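Local coordinates for conserved domain protein (Porphyromonas gingivalis, PDB 3PNN) that is a glycosyltransferase with a Rossmann-like fold that probably transfers a sugar from an activated donor to form a glycosidic linkage, at residues Val80-Asp85 with Asn104-Met109. Sequence-based numbering, arbitrary orientation.
Sequences VFQELD and NHAVLM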
ATOM      1  N   VAL A  80      -2.093  15.459   1.119  1.00 25.58           N
ATOM      2  CA  VAL A  80      -3.384  15.435   1.802  1.00 26.02           C
ATOM      3  C   VAL A  80      -3.155  14.940   3.220  1.00 27.79           C
ATOM      4  O   VAL A  80      -2.105  14.371   3.519  1.00 27.06           O
ATOM      5  CB  VAL A  80      -4.462  14.588   1.070  1.00 28.72           C
ATOM      6  CG1 VAL A  80      -4.703  15.146  -0.329  1.00 27.33           C
ATOM      7  CG2 VAL A  80      -4.082  13.085   1.007  1.00 23.83           C
ATOM      8  N   PHE A  81      -4.117  15.184   4.106  1.00 25.20           N
ATOM      9  CA  PHE A  81      -3.868  14.991   5.535  1.00 28.67           C
ATOM     10  C   PHE A  81      -4.875  14.071   6.213  1.00 35.01           C
ATOM     11  O   PHE A  81      -6.083  14.294   6.136  1.00 31.32           O
ATOM     12  CB  PHE A  81      -3.851  16.354   6.246  1.00 29.75           C
ATOM     13  CG  PHE A  81      -2.775  17.260   5.738  1.00 31.32           C
ATOM     14  CD1 PHE A  81      -1.510  17.234   6.299  1.00 30.39           C
ATOM     15  CD2 PHE A  81      -3.017  18.101   4.658  1.00 36.70           C
ATOM     16  CE1 PHE A  81      -0.493  18.050   5.805  1.00 28.62           C
ATOM     17  CE2 PHE A  81      -2.019  18.920   4.161  1.00 33.36           C
ATOM     18  CZ  PHE A  81      -0.753  18.893   4.738  1.00 35.88           C
ATOM     19  N   GLN A  82      -4.371  13.053   6.900  1.00 31.22           N
ATOM     20  CA  GLN A  82      -5.244  12.159   7.662  1.00 32.45           C
ATOM     21  C   GLN A  82      -5.326  12.631   9.096  1.00 33.22           C
ATOM     22  O   GLN A  82      -4.332  12.585   9.820  1.00 37.44           O
ATOM     23  CB  GLN A  82      -4.717  10.719   7.638  1.00 34.27           C
ATOM     24  CG  GLN A  82      -5.601   9.741   8.439  1.00 32.45           C
ATOM     25  CD  GLN A  82      -4.957   8.373   8.665  1.00 36.89           C
ATOM     26  OE1 GLN A  82      -3.740   8.264   8.842  1.00 35.25           O
ATOM     27  NE2 GLN A  82      -5.781   7.325   8.686  1.00 34.36           N
ATOM     28  N   GLU A  83      -6.506  13.095   9.508  1.00 32.92           N
ATOM     29  CA  GLU A  83      -6.728  13.498  10.892  1.00 37.62           C
ATOM     30  C   GLU A  83      -7.904  12.729  11.499  1.00 36.26           C
ATOM     31  O   GLU A  83      -8.809  12.281  10.790  1.00 33.09           O
ATOM     32  CB  GLU A  83      -6.949  15.012  10.998  1.00 44.41           C
ATOM     33  CG  GLU A  83      -5.843  15.874  10.358  1.00 48.95           C
ATOM     34  CD  GLU A  83      -4.442  15.647  10.952  1.00 54.91           C
ATOM     35  OE1 GLU A  83      -4.329  15.317  12.157  1.00 53.95           O
ATOM     36  OE2 GLU A  83      -3.444  15.811  10.206  1.00 42.01           O
ATOM     37  N   LEU A  84      -7.885  12.581  12.817  1.00 36.02           N
ATOM     38  CA  LEU A  84      -8.909  11.817  13.523  1.00 37.96           C
ATOM     39  C   LEU A  84     -10.320  12.368  13.324  1.00 40.85           C
ATOM     40  O   LEU A  84     -11.290  11.611  13.329  1.00 46.36           O
ATOM     41  CB  LEU A  84      -8.581  11.748  15.020  1.00 41.45           C
ATOM     42  CG  LEU A  84      -7.324  10.979  15.432  1.00 48.32           C
ATOM     43  CD1 LEU A  84      -6.949  11.306  16.881  1.00 50.89           C
ATOM     44  CD2 LEU A  84      -7.526   9.480  15.237  1.00 48.24           C
ATOM     45  N   ASP A  85     -10.432  13.683  13.157  1.00 37.88           N
ATOM     46  CA  ASP A  85     -11.741  14.330  13.076  1.00 43.71           C
ATOM     47  C   ASP A  85     -12.278  14.448  11.647  1.00 45.00           C
ATOM     48  O   ASP A  85     -13.336  15.038  11.423  1.00 45.72           O
ATOM     49  CB  ASP A  85     -11.723  15.705  13.765  1.00 53.82           C
ATOM     50  CG  ASP A  85     -10.830  16.713  13.051  1.00 67.00           C
ATOM     51  OD1 ASP A  85     -10.155  16.341  12.066  1.00 68.89           O
ATOM     52  OD2 ASP A  85     -10.804  17.889  13.478  1.00 70.06           O
ATOM     53  N   ASN A 104      -7.726   2.496   4.975  1.00 29.73           N
ATOM     54  CA  ASN A 104      -8.741   2.929   4.017  1.00 29.42           C
ATOM     55  C   ASN A 104      -9.306   4.307   4.406  1.00 31.04           C
ATOM     56  O   ASN A 104      -9.812   5.022   3.554  1.00 31.12           O
ATOM     57  CB  ASN A 104      -9.833   1.868   3.792  1.00 27.20           C
ATOM     58  CG  ASN A 104     -10.405   1.901   2.376  1.00 35.61           C
ATOM     59  OD1 ASN A 104     -10.976   2.901   1.943  1.00 41.36           O
ATOM     60  ND2 ASN A 104     -10.273   0.794   1.660  1.00 38.27           N
ATOM     61  N   HIS A 105      -9.171   4.702   5.676  1.00 28.98           N
ATOM     62  CA  HIS A 105      -9.498   6.085   6.053  1.00 30.42           C
ATOM     63  C   HIS A 105      -8.438   7.044   5.479  1.00 32.47           C
ATOM     64  O   HIS A 105      -8.760   8.115   4.974  1.00 30.42           O
ATOM     65  CB  HIS A 105      -9.622   6.253   7.570  1.00 33.76           C
ATOM     66  CG  HIS A 105      -9.790   7.676   8.016  1.00 31.52           C
ATOM     67  ND1 HIS A 105      -8.771   8.399   8.603  1.00 35.15           N
ATOM     68  CD2 HIS A 105     -10.858   8.507   7.967  1.00 31.57           C
ATOM     69  CE1 HIS A 105      -9.206   9.613   8.895  1.00 33.70           C
ATOM     70  NE2 HIS A 105     -10.470   9.704   8.522  1.00 31.62           N
ATOM     71  N   ALA A 106      -7.175   6.641   5.551  1.00 29.13           N
ATOM     72  CA  ALA A 106      -6.100   7.373   4.882  1.00 28.40           C
ATOM     73  C   ALA A 106      -6.365   7.539   3.380  1.00 29.06           C
ATOM     74  O   ALA A 106      -6.159   8.620   2.827  1.00 26.67           O
ATOM     75  CB  ALA A 106      -4.763   6.687   5.124  1.00 23.75           C
ATOM     76  N   VAL A 107      -6.826   6.480   2.715  1.00 24.03           N
ATOM     77  CA  VAL A 107      -7.168   6.571   1.300  1.00 22.95           C
ATOM     78  C   VAL A 107      -8.266   7.613   1.040  1.00 28.50           C
ATOM     79  O   VAL A 107      -8.186   8.396   0.085  1.00 27.55           O
ATOM     80  CB  VAL A 107      -7.616   5.194   0.720  1.00 28.96           C
ATOM     81  CG1 VAL A 107      -8.194   5.367  -0.678  1.00 27.68           C
ATOM     82  CG2 VAL A 107      -6.434   4.219   0.677  1.00 31.31           C
ATOM     83  N   LEU A 108      -9.297   7.615   1.878  1.00 27.75           N
ATOM     84  CA  LEU A 108     -10.386   8.584   1.739  1.00 26.61           C
ATOM     85  C   LEU A 108      -9.888  10.035   1.724  1.00 30.73           C
ATOM     86  O   LEU A 108     -10.547  10.913   1.177  1.00 29.10           O
ATOM     87  CB  LEU A 108     -11.423   8.408   2.854  1.00 26.51           C
ATOM     88  CG  LEU A 108     -12.441   7.288   2.627  1.00 30.78           C
ATOM     89  CD1 LEU A 108     -13.260   7.059   3.874  1.00 37.06           C
ATOM     90  CD2 LEU A 108     -13.347   7.636   1.436  1.00 32.49           C
HETATM   91  N   MSE A 109      -8.733  10.295   2.322  1.00 27.62           N
HETATM   92  CA  MSE A 109      -8.205  11.667   2.362  1.00 24.56           C
HETATM   93  C   MSE A 109      -7.847  12.203   0.959  1.00 31.10           C
HETATM   94  O   MSE A 109      -7.767  13.425   0.751  1.00 28.21           O
HETATM   95  CB  MSE A 109      -6.979  11.759   3.282  1.00 26.61           C
HETATM   96  CG  MSE A 109      -7.261  11.350   4.743  1.00 27.80           C
HETATM   97 SE   MSE A 109      -8.604  12.406   5.677  0.70 33.25          SE
HETATM   98  CE  MSE A 109     -10.141  11.244   5.292  1.00 28.96           C
TER
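A strand-end loop packs here against a short helix: the chain leaving strand 77-81 passes beside helix 103-108 in the Rossmann-like α/β/α part of the fold, with one side-chain hydrogen bond and a selenomethionine packed against the loop backbone. Q82 reaches across with CG anti to its backbone N and the chain extended beyond, so its amide arrives beside H105, nearly coplanar with the ring (planes 27° apart). NE2 of Q82 donates to ND1 of H105 at 3.2 Å, nearly straight at 160° and in the ring plane. H105 NE2 faces the carbonyl of R86 and so donates, consistent with a neutral imidazole protonated there; W101 meets the ring edge-to-face. Q82 OE1 bonds R56 NH2, so glutamine suits the place by giving and accepting at once. H105 CE1 also lies 3.3 Å from E83 O. The small A106, its CB 3.8 Å from Q82 NE2, lets the amide come close to the helix backbone. M109, with selenium replacing methionine's sulphur, bends to lay CG 3.6 Å from Q82 CA. Its SE is 3.2 Å from F81 O, almost in line with the CE-SE bond (177°), perhaps a weak chalcogen interaction. V80 lies over the end of the helix segment, its CB 3.5 Å from M109 O and CG2 against M109 CB. Beyond the contact, V80, Q82 and M109 pack on V54 of strand 50-55, while L108 meets helix 223-239 and V107 touches both that helix and helix 249-259.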